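PDB 4HXF: peptidase S9 prolyl oligopeptidase catalytic domain-containing protein from Pyrococcus horikoshii, which probably cleaves peptides as a serine peptidase of the acylaminoacyl peptidase type, working as a self-compartmentalizing hexamer. Local coordinates for residues A[4-9]-A[396-401]; A[317-322]-A[348-353]; A[366-371]-A[408-413]; A[440-445]-A[480-485]. All blocks are in the same frame, centred on the assembly; numbering follows the deposited sequence.

Interaction 1. Residues A[4-9]-A[396-401]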
# COMPACT_ATOMS: atom_id res chain seq x y z
N ILE A 4 -8.10 -31.86 -24.42
CA ILE A 4 -9.44 -31.34 -23.98
C ILE A 4 -10.45 -32.46 -23.65
O ILE A 4 -10.68 -33.31 -24.48
CB ILE A 4 -10.09 -30.48 -25.07
CG1 ILE A 4 -9.03 -29.66 -25.87
CG2 ILE A 4 -11.17 -29.64 -24.37
N GLU A 5 -11.04 -32.46 -22.42
CA GLU A 5 -11.99 -33.51 -21.92
C GLU A 5 -13.27 -32.77 -21.45
O GLU A 5 -13.14 -31.53 -21.12
CB GLU A 5 -11.34 -34.31 -20.77
N TRP A 6 -14.49 -33.41 -21.40
CA TRP A 6 -15.67 -32.73 -20.80
C TRP A 6 -15.70 -32.83 -19.29
O TRP A 6 -15.74 -33.92 -18.72
CB TRP A 6 -17.01 -33.26 -21.27
CG TRP A 6 -17.39 -32.92 -22.69
CD1 TRP A 6 -17.19 -33.75 -23.80
CD2 TRP A 6 -17.92 -31.67 -23.22
NE1 TRP A 6 -17.68 -33.13 -24.93
CE2 TRP A 6 -18.12 -31.88 -24.64
CE3 TRP A 6 -18.41 -30.46 -22.65
CZ2 TRP A 6 -18.63 -30.86 -25.50
CZ3 TRP A 6 -18.92 -29.47 -23.48
CH2 TRP A 6 -19.05 -29.64 -24.87
N ASP A 7 -15.80 -31.71 -18.64
CA ASP A 7 -15.92 -31.68 -17.19
C ASP A 7 -16.40 -30.25 -16.86
O ASP A 7 -16.93 -29.50 -17.77
CB ASP A 7 -14.62 -32.11 -16.54
CG ASP A 7 -13.47 -31.15 -16.76
OD1 ASP A 7 -13.63 -30.00 -17.26
OD2 ASP A 7 -12.35 -31.51 -16.45
N GLU A 8 -16.28 -29.88 -15.59
CA GLU A 8 -16.81 -28.64 -15.10
C GLU A 8 -15.99 -27.41 -15.54
O GLU A 8 -16.48 -26.34 -15.37
CB GLU A 8 -16.86 -28.66 -13.56
CG GLU A 8 -15.52 -28.60 -12.84
CD GLU A 8 -14.81 -29.95 -12.69
OE1 GLU A 8 -13.74 -30.00 -11.98
OE2 GLU A 8 -15.24 -31.00 -13.27
N LYS A 9 -14.85 -27.62 -16.21
CA LYS A 9 -13.97 -26.52 -16.65
C LYS A 9 -13.98 -26.35 -18.14
O LYS A 9 -13.39 -25.43 -18.63
CB LYS A 9 -12.52 -26.78 -16.20
CG LYS A 9 -12.36 -26.95 -14.72
CD LYS A 9 -10.90 -27.07 -14.36
CE LYS A 9 -10.85 -27.04 -12.85
NZ LYS A 9 -9.56 -27.64 -12.33
N PHE A 396 -26.28 -23.69 -28.29
CA PHE A 396 -25.29 -24.50 -27.69
C PHE A 396 -25.59 -24.55 -26.21
O PHE A 396 -25.50 -23.50 -25.54
CB PHE A 396 -23.90 -23.93 -27.97
CG PHE A 396 -22.79 -24.77 -27.33
CD1 PHE A 396 -22.35 -25.90 -27.96
CD2 PHE A 396 -22.21 -24.37 -26.13
CE1 PHE A 396 -21.30 -26.70 -27.40
CE2 PHE A 396 -21.26 -25.16 -25.54
CZ PHE A 396 -20.80 -26.28 -26.19
N LYS A 397 -25.96 -25.72 -25.70
CA LYS A 397 -26.32 -25.81 -24.24
C LYS A 397 -25.33 -26.70 -23.51
O LYS A 397 -25.27 -27.94 -23.69
CB LYS A 397 -27.73 -26.31 -23.99
CG LYS A 397 -28.06 -26.49 -22.46
CD LYS A 397 -28.40 -25.27 -21.68
CE LYS A 397 -28.95 -25.62 -20.24
NZ LYS A 397 -28.82 -24.47 -19.28
N TYR A 398 -24.41 -26.06 -22.80
CA TYR A 398 -23.26 -26.74 -22.20
C TYR A 398 -23.61 -27.96 -21.37
O TYR A 398 -22.98 -29.05 -21.62
CB TYR A 398 -22.54 -25.79 -21.30
CG TYR A 398 -21.21 -26.28 -20.75
CD1 TYR A 398 -20.10 -26.26 -21.47
CD2 TYR A 398 -21.15 -26.75 -19.43
CE1 TYR A 398 -18.88 -26.68 -20.97
CE2 TYR A 398 -19.97 -27.17 -18.93
CZ TYR A 398 -18.83 -27.10 -19.68
OH TYR A 398 -17.61 -27.46 -19.15
N GLU A 399 -24.65 -27.82 -20.52
CA GLU A 399 -24.95 -28.90 -19.64
C GLU A 399 -25.40 -30.12 -20.43
O GLU A 399 -25.20 -31.27 -20.00
CB GLU A 399 -26.00 -28.60 -18.63
CG GLU A 399 -25.67 -27.57 -17.62
CD GLU A 399 -25.94 -26.15 -18.08
OE1 GLU A 399 -25.95 -25.87 -19.30
OE2 GLU A 399 -26.08 -25.30 -17.15
N MET A 400 -26.05 -29.91 -21.61
CA MET A 400 -26.55 -31.05 -22.33
C MET A 400 -25.43 -31.82 -22.93
O MET A 400 -25.39 -33.01 -22.92
CB MET A 400 -27.54 -30.60 -23.42
CG MET A 400 -28.77 -29.98 -22.77
SD MET A 400 -29.91 -29.53 -24.15
CE MET A 400 -31.34 -29.02 -23.17
N GLN A 401 -24.45 -31.13 -23.55
CA GLN A 401 -23.28 -31.79 -24.07
C GLN A 401 -22.45 -32.48 -23.04
O GLN A 401 -22.06 -33.65 -23.20
CB GLN A 401 -22.38 -30.88 -24.89
CG GLN A 401 -23.06 -30.20 -26.06
CD GLN A 401 -23.42 -31.19 -27.13
OE1 GLN A 401 -22.59 -32.02 -27.49
NE2 GLN A 401 -24.66 -31.13 -27.62
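Trp-6 sets the six-membered part of its indole among Phe-396, Tyr-398 and Gln-401. Gln-401 CB lies over one face, 4.0 Å from the centroid of the Trp-6 six-membered ring and 28° off the ring normal, a CH-pi contact. Trp-6 CH2 and Phe-396 CZ meet tip to tip at 4.0 Å. The Trp-6 and Tyr-398 side chains run antiparallel, each passing the other. Their planes stand at 61°, and the edge of Trp-6 is turned toward the face of Tyr-398 in an offset edge-to-face pair. Trp-6 CZ3 and Tyr-398 CE1 are 3.8 Å apart. Tyr-398 CG is anti to the backbone N (chi1 -172°), which starts the side chain toward 4-9. There Tyr-398 OH donates to Asp-7 O at 2.6 Å, nearly along the C=O axis. A phenylalanine here would keep the ring but would probably leave Asp-7 O without this donor. Asp-7 OD1 accepts from Lys-9 N at 2.9 Å, an Asx turn. Trp-6 NE1 is bonded to Lys-347 O. The arrangement fits the prolyl oligopeptidase family, in which the chain's N-terminal end, ahead of the propeller, packs on the alpha/beta hydrolase domain, here at helix 398-405.

Interaction 2. Residues A[317-322]-A[348-353]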
# COMPACT_ATOMS: atom_id res chain seq x y z
N GLU A 317 -24.79 -19.67 -34.02
CA GLU A 317 -24.52 -20.74 -33.09
C GLU A 317 -25.36 -21.96 -33.51
O GLU A 317 -26.41 -21.79 -34.09
CB GLU A 317 -24.90 -20.23 -31.72
CG GLU A 317 -24.79 -21.13 -30.57
CD GLU A 317 -24.80 -20.38 -29.29
OE1 GLU A 317 -25.48 -20.84 -28.40
OE2 GLU A 317 -24.13 -19.33 -29.12
N THR A 318 -24.93 -23.17 -33.13
CA THR A 318 -25.64 -24.40 -33.40
C THR A 318 -25.68 -25.24 -32.09
O THR A 318 -25.15 -24.81 -31.08
CB THR A 318 -24.98 -25.22 -34.51
OG1 THR A 318 -23.71 -25.69 -33.98
CG2 THR A 318 -24.76 -24.32 -35.77
N ALA A 319 -26.41 -26.38 -32.10
CA ALA A 319 -26.51 -27.25 -30.93
C ALA A 319 -25.12 -27.73 -30.49
O ALA A 319 -24.96 -27.97 -29.30
CB ALA A 319 -27.36 -28.47 -31.19
N THR A 320 -24.21 -27.81 -31.45
CA THR A 320 -22.91 -28.38 -31.09
C THR A 320 -21.72 -27.41 -31.19
O THR A 320 -20.61 -27.83 -30.98
CB THR A 320 -22.60 -29.63 -31.94
OG1 THR A 320 -22.53 -29.28 -33.35
CG2 THR A 320 -23.62 -30.71 -31.70
N ARG A 321 -21.93 -26.14 -31.51
CA ARG A 321 -20.84 -25.13 -31.62
C ARG A 321 -21.31 -23.77 -31.10
O ARG A 321 -22.33 -23.26 -31.55
CB ARG A 321 -20.41 -24.88 -33.09
CG ARG A 321 -19.53 -26.04 -33.65
CD ARG A 321 -18.17 -26.06 -32.94
NE ARG A 321 -17.33 -24.90 -33.33
CZ ARG A 321 -16.46 -24.86 -34.36
NH1 ARG A 321 -15.82 -23.71 -34.70
NH2 ARG A 321 -16.23 -25.98 -35.05
N PRO A 322 -20.52 -23.18 -30.24
CA PRO A 322 -20.71 -21.75 -29.97
C PRO A 322 -20.61 -20.95 -31.22
O PRO A 322 -20.05 -21.37 -32.24
CB PRO A 322 -19.55 -21.40 -29.01
CG PRO A 322 -19.16 -22.74 -28.35
CD PRO A 322 -19.39 -23.76 -29.46
N THR A 348 -18.91 -33.97 -29.69
CA THR A 348 -20.17 -33.34 -29.46
C THR A 348 -21.32 -34.30 -29.94
O THR A 348 -21.09 -35.33 -30.59
CB THR A 348 -20.34 -31.97 -30.10
OG1 THR A 348 -20.01 -32.09 -31.49
CG2 THR A 348 -19.52 -30.92 -29.43
N PHE A 349 -22.53 -34.01 -29.49
CA PHE A 349 -23.72 -34.86 -29.69
C PHE A 349 -24.82 -34.04 -30.35
O PHE A 349 -25.27 -33.05 -29.78
CB PHE A 349 -24.19 -35.39 -28.35
CG PHE A 349 -23.12 -36.10 -27.53
CD1 PHE A 349 -22.17 -35.40 -26.83
CD2 PHE A 349 -23.06 -37.49 -27.52
CE1 PHE A 349 -21.17 -36.01 -26.14
CE2 PHE A 349 -22.10 -38.12 -26.80
CZ PHE A 349 -21.16 -37.40 -26.09
N GLU A 350 -25.16 -34.38 -31.59
CA GLU A 350 -26.22 -33.66 -32.33
C GLU A 350 -27.55 -34.18 -31.82
O GLU A 350 -27.71 -35.40 -31.79
CB GLU A 350 -26.16 -34.05 -33.81
CG GLU A 350 -25.04 -33.43 -34.61
CD GLU A 350 -24.98 -31.92 -34.55
OE1 GLU A 350 -26.03 -31.22 -34.38
OE2 GLU A 350 -23.81 -31.46 -34.66
N PRO A 351 -28.48 -33.31 -31.47
CA PRO A 351 -29.80 -33.74 -31.01
C PRO A 351 -30.57 -34.33 -32.19
O PRO A 351 -30.34 -33.99 -33.39
CB PRO A 351 -30.41 -32.46 -30.48
CG PRO A 351 -29.64 -31.35 -30.99
CD PRO A 351 -28.27 -31.86 -31.30
N ARG A 352 -31.40 -35.29 -31.88
CA ARG A 352 -32.37 -35.88 -32.81
C ARG A 352 -33.75 -35.28 -32.57
O ARG A 352 -34.30 -35.45 -31.44
CB ARG A 352 -32.43 -37.39 -32.65
CG ARG A 352 -33.55 -38.01 -33.53
CD ARG A 352 -33.46 -39.48 -33.74
NE ARG A 352 -32.40 -39.82 -34.70
CZ ARG A 352 -32.10 -41.06 -35.08
NH1 ARG A 352 -32.77 -42.12 -34.60
NH2 ARG A 352 -31.09 -41.27 -35.89
N HIS A 353 -34.35 -34.65 -33.60
CA HIS A 353 -35.64 -34.05 -33.50
C HIS A 353 -36.70 -35.16 -33.60
O HIS A 353 -36.53 -36.13 -34.39
CB HIS A 353 -35.82 -33.05 -34.63
CG HIS A 353 -37.19 -32.51 -34.75
ND1 HIS A 353 -38.01 -32.83 -35.79
CD2 HIS A 353 -37.92 -31.73 -33.91
CE1 HIS A 353 -39.22 -32.22 -35.60
NE2 HIS A 353 -39.15 -31.51 -34.46
O HOH W 1 -25.08 -28.83 -34.61
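Thr-320 carries most of this contact, lying against Thr-348, Phe-349 and Glu-350. Its OG1 takes the crowded position between the backbone N and the carbonyl carbon (chi1 62°). From there Thr-320 OG1 donates to Glu-350 OE2 at 2.8 Å. The hydroxyl comes in on the syn side of the carboxylate, 27° out of its plane. The two side chains cross at about a right angle. The methyl lies against the carboxylate too: Thr-320 CG2 is 3.1 Å from Glu-350 OE2 and 3.4 Å from Phe-349 O. Thr-348 lies against the same residue: its OG1 is 3.6 Å from Thr-320 CB, and its CG2 is 3.6 Å from Thr-320 O. Ala-319 makes the apolar part of the contact. Its CB touches Pro-351 CD at 3.5 Å, with the ring carbon CG just behind. A water donates to Glu-350 OE1 at 2.6 Å and accepts a weak bond from Thr-320 N. Segment 317-322 runs from the end of propeller strand 312-317 into the loop before strand 324-328. Segment 348-353 leads into strand 352-358 of the hydrolase sheet, so the contact joins the two domains. Its chemistry is mixed. The Glu-350 carboxylate meets a neutral hydroxyl and a water here rather than a cation. It lies at an exposed margin, where it would be expected to stay ionised.

Interaction 3. Residues A[366-371]-A[408-413]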
# COMPACT_ATOMS: atom_id res chain seq x y z
N TRP A 366 -36.70 -32.97 -28.77
CA TRP A 366 -35.36 -33.46 -29.13
C TRP A 366 -34.75 -34.38 -28.08
O TRP A 366 -35.07 -34.26 -26.90
CB TRP A 366 -34.35 -32.32 -29.37
CG TRP A 366 -34.71 -31.34 -30.47
CD1 TRP A 366 -34.25 -31.33 -31.75
CD2 TRP A 366 -35.65 -30.22 -30.40
NE1 TRP A 366 -34.86 -30.34 -32.52
CE2 TRP A 366 -35.69 -29.62 -31.73
CE3 TRP A 366 -36.47 -29.70 -29.40
CZ2 TRP A 366 -36.47 -28.57 -32.00
CZ3 TRP A 366 -37.28 -28.59 -29.71
CH2 TRP A 366 -37.26 -28.04 -30.94
N TYR A 367 -33.85 -35.26 -28.54
CA TYR A 367 -33.05 -35.97 -27.56
C TYR A 367 -31.68 -36.26 -28.04
O TYR A 367 -31.41 -36.21 -29.23
CB TYR A 367 -33.76 -37.28 -27.20
CG TYR A 367 -33.77 -38.34 -28.24
CD1 TYR A 367 -34.88 -38.47 -29.11
CD2 TYR A 367 -32.80 -39.32 -28.30
CE1 TYR A 367 -34.94 -39.46 -30.03
CE2 TYR A 367 -32.92 -40.33 -29.24
CZ TYR A 367 -34.00 -40.39 -30.07
OH TYR A 367 -34.10 -41.47 -30.96
N ILE A 368 -30.79 -36.45 -27.07
CA ILE A 368 -29.42 -36.86 -27.35
C ILE A 368 -29.19 -38.20 -26.72
O ILE A 368 -29.50 -38.44 -25.56
CB ILE A 368 -28.38 -35.87 -26.77
CG1 ILE A 368 -28.47 -34.49 -27.43
CG2 ILE A 368 -26.98 -36.45 -26.86
CD1 ILE A 368 -27.83 -33.35 -26.65
N LYS A 369 -28.63 -39.10 -27.52
CA LYS A 369 -28.31 -40.49 -27.09
C LYS A 369 -26.79 -40.59 -26.81
O LYS A 369 -25.94 -40.13 -27.62
CB LYS A 369 -28.72 -41.50 -28.15
CG LYS A 369 -28.42 -42.91 -27.69
CD LYS A 369 -28.74 -43.86 -28.84
CE LYS A 369 -28.71 -45.33 -28.42
NZ LYS A 369 -29.07 -46.37 -29.50
N PRO A 370 -26.43 -41.02 -25.57
CA PRO A 370 -25.03 -41.16 -25.21
C PRO A 370 -24.43 -42.41 -25.84
O PRO A 370 -25.14 -43.22 -26.44
CB PRO A 370 -25.11 -41.32 -23.68
CG PRO A 370 -26.34 -42.11 -23.50
CD PRO A 370 -27.31 -41.48 -24.46
N GLU A 371 -23.12 -42.49 -25.77
CA GLU A 371 -22.34 -43.67 -26.25
C GLU A 371 -22.70 -44.72 -25.25
O GLU A 371 -22.64 -44.55 -23.98
CB GLU A 371 -20.82 -43.32 -26.35
N TYR A 408 -25.50 -39.98 -20.17
CA TYR A 408 -26.94 -39.72 -20.02
C TYR A 408 -27.66 -39.41 -21.34
O TYR A 408 -27.12 -38.69 -22.17
CB TYR A 408 -27.27 -38.56 -19.05
CG TYR A 408 -26.74 -38.63 -17.64
CD1 TYR A 408 -25.39 -38.42 -17.33
CD2 TYR A 408 -27.59 -38.98 -16.59
CE1 TYR A 408 -24.89 -38.54 -16.05
CE2 TYR A 408 -27.07 -39.10 -15.29
CZ TYR A 408 -25.79 -38.85 -15.03
OH TYR A 408 -25.31 -38.95 -13.75
N TYR A 409 -28.83 -39.99 -21.50
CA TYR A 409 -29.79 -39.43 -22.45
C TYR A 409 -30.17 -38.04 -21.98
O TYR A 409 -30.36 -37.80 -20.78
CB TYR A 409 -31.08 -40.25 -22.53
CG TYR A 409 -31.00 -41.46 -23.45
CD1 TYR A 409 -30.67 -42.71 -22.92
CD2 TYR A 409 -31.29 -41.36 -24.81
CE1 TYR A 409 -30.71 -43.85 -23.72
CE2 TYR A 409 -31.30 -42.47 -25.62
CZ TYR A 409 -31.00 -43.72 -25.06
OH TYR A 409 -31.06 -44.80 -25.96
N ILE A 410 -30.39 -37.16 -22.92
CA ILE A 410 -30.89 -35.80 -22.68
C ILE A 410 -32.18 -35.68 -23.51
O ILE A 410 -32.21 -36.06 -24.71
CB ILE A 410 -29.89 -34.76 -23.23
CG1 ILE A 410 -28.44 -35.06 -22.77
CG2 ILE A 410 -30.31 -33.34 -22.92
CD1 ILE A 410 -28.25 -35.07 -21.23
N VAL A 411 -33.23 -35.22 -22.84
CA VAL A 411 -34.52 -35.06 -23.54
C VAL A 411 -35.10 -33.71 -23.20
O VAL A 411 -35.08 -33.26 -22.08
CB VAL A 411 -35.50 -36.21 -23.28
CG1 VAL A 411 -35.91 -36.37 -21.90
CG2 VAL A 411 -36.79 -36.05 -24.19
N TYR A 412 -35.68 -33.06 -24.18
CA TYR A 412 -36.22 -31.71 -23.98
C TYR A 412 -37.25 -31.34 -25.10
O TYR A 412 -37.13 -31.81 -26.25
CB TYR A 412 -35.10 -30.69 -23.94
CG TYR A 412 -34.15 -30.56 -25.13
CD1 TYR A 412 -32.98 -31.30 -25.23
CD2 TYR A 412 -34.44 -29.72 -26.16
CE1 TYR A 412 -32.19 -31.16 -26.33
CE2 TYR A 412 -33.55 -29.54 -27.26
CZ TYR A 412 -32.41 -30.28 -27.27
OH TYR A 412 -31.60 -30.07 -28.38
N VAL A 413 -38.30 -30.60 -24.71
CA VAL A 413 -39.35 -30.27 -25.68
C VAL A 413 -39.68 -28.80 -25.60
O VAL A 413 -39.30 -28.10 -24.66
CB VAL A 413 -40.66 -31.13 -25.45
CG1 VAL A 413 -40.24 -32.66 -25.31
CG2 VAL A 413 -41.50 -30.63 -24.17
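Trp-366 and Tyr-412 pair through both backbone and side chains. Two hydrogen-bonded antiparallel pairs join the strands. Trp-366 N donates to Tyr-412 O at 2.8 Å, and Tyr-412 N returns a bond to Trp-366 O. Ile-368 and Ile-410 exchange bonds in the same way, with Ile-368 N 2.8 Å from Ile-410 O. Tyr-367 and Val-411 form the non-hydrogen-bonded pair between them.

Two CH-pi contacts follow. Trp-366 CB sits over the Tyr-412 ring, offset toward the rim and 3.8 Å from its centroid. Pro-370 CD stands over the centre of the Tyr-409 ring, 3.9 Å from the centroid and 12° off the normal. It also packs on Tyr-408 O, which is buried with no partner in the model. The Trp-366 five-membered ring and the Tyr-412 ring are near parallel, at 21°, but slid apart with little overlap.

Apolar side chains also meet. Ile-368 CB and Ile-410 CB are 4.0 Å apart.

The extended aliphatic chain of Lys-369 lies alongside Tyr-409, with Lys-369 CG 3.6 Å from Tyr-409 CE2. Tyr-409 OH bonds to Glu-452, and Lys-369 NZ to Gln-454. An alanine at Tyr-409 would probably open a gap beneath Pro-370 and along Lys-369, and would leave Glu-452 without one hydroxyl partner.

Strand 361-368 lies between 352-358 and 409-413, and 409-413 runs parallel to 378-384 on its other side. Helix 398-405 covers the face bearing Ile-368, Ile-410 and Tyr-412. On the other face Tyr-367 meets Phe-448 of helix 436-451.

Interaction 4. Residues A[440-445]-A[480-485]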
# COMPACT_ATOMS: atom_id res chain seq x y z
N ASP A 440 -47.61 -31.74 -21.68
CA ASP A 440 -46.81 -31.80 -22.93
C ASP A 440 -45.44 -32.41 -22.66
O ASP A 440 -44.94 -33.24 -23.43
CB ASP A 440 -46.61 -30.41 -23.55
CG ASP A 440 -47.90 -29.76 -24.09
OD1 ASP A 440 -48.88 -30.45 -24.37
OD2 ASP A 440 -47.87 -28.52 -24.12
N ILE A 441 -44.82 -32.04 -21.54
CA ILE A 441 -43.50 -32.55 -21.14
C ILE A 441 -43.61 -34.09 -20.88
O ILE A 441 -42.88 -34.86 -21.49
CB ILE A 441 -42.94 -31.78 -19.94
CG1 ILE A 441 -42.60 -30.35 -20.41
CG2 ILE A 441 -41.70 -32.52 -19.41
CD1 ILE A 441 -42.39 -29.42 -19.17
N LEU A 442 -44.63 -34.49 -20.11
CA LEU A 442 -44.88 -35.92 -19.91
C LEU A 442 -45.11 -36.72 -21.18
O LEU A 442 -44.56 -37.81 -21.39
CB LEU A 442 -46.00 -36.17 -18.94
CG LEU A 442 -45.83 -35.60 -17.53
CD1 LEU A 442 -47.06 -35.92 -16.75
CD2 LEU A 442 -44.58 -36.21 -16.82
N ASN A 443 -45.88 -36.12 -22.10
CA ASN A 443 -46.16 -36.81 -23.36
C ASN A 443 -44.91 -36.90 -24.26
O ASN A 443 -44.74 -37.89 -24.97
CB ASN A 443 -47.33 -36.09 -24.08
CG ASN A 443 -48.69 -36.42 -23.42
OD1 ASN A 443 -48.86 -37.54 -22.92
ND2 ASN A 443 -49.64 -35.50 -23.41
N GLY A 444 -44.06 -35.88 -24.20
CA GLY A 444 -42.81 -35.91 -24.91
C GLY A 444 -41.88 -36.97 -24.42
O GLY A 444 -41.25 -37.70 -25.17
N ILE A 445 -41.82 -37.07 -23.12
CA ILE A 445 -40.99 -38.11 -22.48
C ILE A 445 -41.50 -39.47 -22.87
O ILE A 445 -40.74 -40.35 -23.19
CB ILE A 445 -41.02 -37.97 -20.93
CG1 ILE A 445 -40.41 -36.72 -20.49
CG2 ILE A 445 -40.34 -39.22 -20.26
CD1 ILE A 445 -40.67 -36.41 -19.02
N ASP A 480 -44.75 -39.31 -10.02
CA ASP A 480 -43.82 -40.21 -9.40
C ASP A 480 -42.80 -40.74 -10.43
O ASP A 480 -42.03 -41.66 -10.14
CB ASP A 480 -44.57 -41.39 -8.72
CG ASP A 480 -45.52 -40.95 -7.59
OD1 ASP A 480 -45.20 -40.00 -6.84
OD2 ASP A 480 -46.61 -41.59 -7.46
N LEU A 481 -42.77 -40.17 -11.63
CA LEU A 481 -41.87 -40.65 -12.63
C LEU A 481 -40.39 -40.40 -12.34
O LEU A 481 -39.57 -41.20 -12.69
CB LEU A 481 -42.24 -39.98 -14.00
CG LEU A 481 -41.47 -40.40 -15.26
CD1 LEU A 481 -41.60 -41.93 -15.47
CD2 LEU A 481 -42.03 -39.57 -16.45
N PHE A 482 -40.06 -39.28 -11.70
CA PHE A 482 -38.69 -38.80 -11.60
C PHE A 482 -37.96 -39.25 -10.36
O PHE A 482 -38.54 -39.34 -9.27
CB PHE A 482 -38.66 -37.28 -11.69
CG PHE A 482 -39.35 -36.75 -12.91
CD1 PHE A 482 -40.66 -36.35 -12.88
CD2 PHE A 482 -38.70 -36.75 -14.12
CE1 PHE A 482 -41.35 -35.94 -13.97
CE2 PHE A 482 -39.41 -36.37 -15.24
CZ PHE A 482 -40.70 -35.97 -15.20
N LYS A 483 -36.68 -39.58 -10.54
CA LYS A 483 -35.86 -40.17 -9.46
C LYS A 483 -35.01 -39.09 -8.73
O LYS A 483 -34.47 -39.34 -7.67
CB LYS A 483 -34.99 -41.23 -10.03
CG LYS A 483 -35.81 -42.46 -10.46
CD LYS A 483 -36.71 -43.02 -9.35
CE LYS A 483 -37.26 -44.40 -9.77
NZ LYS A 483 -38.18 -44.23 -10.96
N ALA A 484 -34.84 -37.94 -9.36
CA ALA A 484 -34.02 -36.81 -8.90
C ALA A 484 -34.41 -35.58 -9.63
O ALA A 484 -34.78 -35.64 -10.79
CB ALA A 484 -32.53 -37.10 -9.16
N GLY A 485 -34.21 -34.44 -9.01
CA GLY A 485 -34.41 -33.15 -9.58
C GLY A 485 -33.34 -32.15 -9.24
O GLY A 485 -32.74 -32.22 -8.12
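Ile-445 faces Leu-481 and Phe-482 from helix 436-451, and its side chain can be followed outward from the backbone. The bond to CB points toward 480-485, and at CB the side chain splits into two branches. CG2, anti to the backbone N, reaches Leu-481. It meets Leu-481 CD2 at 4.2 Å, and the two side chains approach tip to tip. The other branch starts at CG1, which lies anti to the carbonyl carbon (chi1 -65°). Beyond it the chain is extended (chi2 168°), which places CD1 at the aromatic ring. Ile-445 CD1 is 3.8 Å from Phe-482 CZ and 4.0 Å from Phe-482 CE2. It comes to the edge of the ring, near its plane, and not over a face.

Leu-442, one helical turn earlier, adds a second apolar side chain. Its CD2 lies 4.2 Å from Leu-481 CD2 and also 4.2 Å from Phe-482 CZ. Leu-481 in turn sets its own CB above one face of the Phe-482 ring, toward the rim.

Ile-445 also touches Val-382 of strand 378-384. Phe-482 continues inward onto Ala-475 and Leu-476 of helix 467-478 and onto Ile-460 and Ile-462 of strand 460-465. The contact therefore joins helix 436-451 to the connection between helix 467-478 and strand 484-488 in the alpha/beta hydrolase fold. Its chemistry is wholly apolar: methyl groups meet methyl groups and a ring edge at van der Waals distances. The hold probably comes from close packing and from apolar surface removed from water, only partly so at Leu-442 and Leu-481, without a directional bond between the two segments.

How the interactions relate
Interaction 3 is the most buried of the four and the only one built on paired strands. Interactions 1, 2 and 4 are partly buried and rest on side chains. Interactions 1 and 2 touch: Gln-401 OE1 is within hydrogen-bonding range of Phe-349 N, so both meet near helix 398-405 where propeller and hydrolase domains join. Their chemistry mixes hydroxyl bonds with apolar contacts. Interaction 3 adjoins both, through Met-400 and through a probable bond from Arg-352 N to Tyr-367 O. Interactions 2, 3 and 4 reach the same sheet. Interaction 4, purely apolar, touches interaction 3 where Val-413 meets Ile-441, and lies about 12 Å from interaction 1 at nearest atoms.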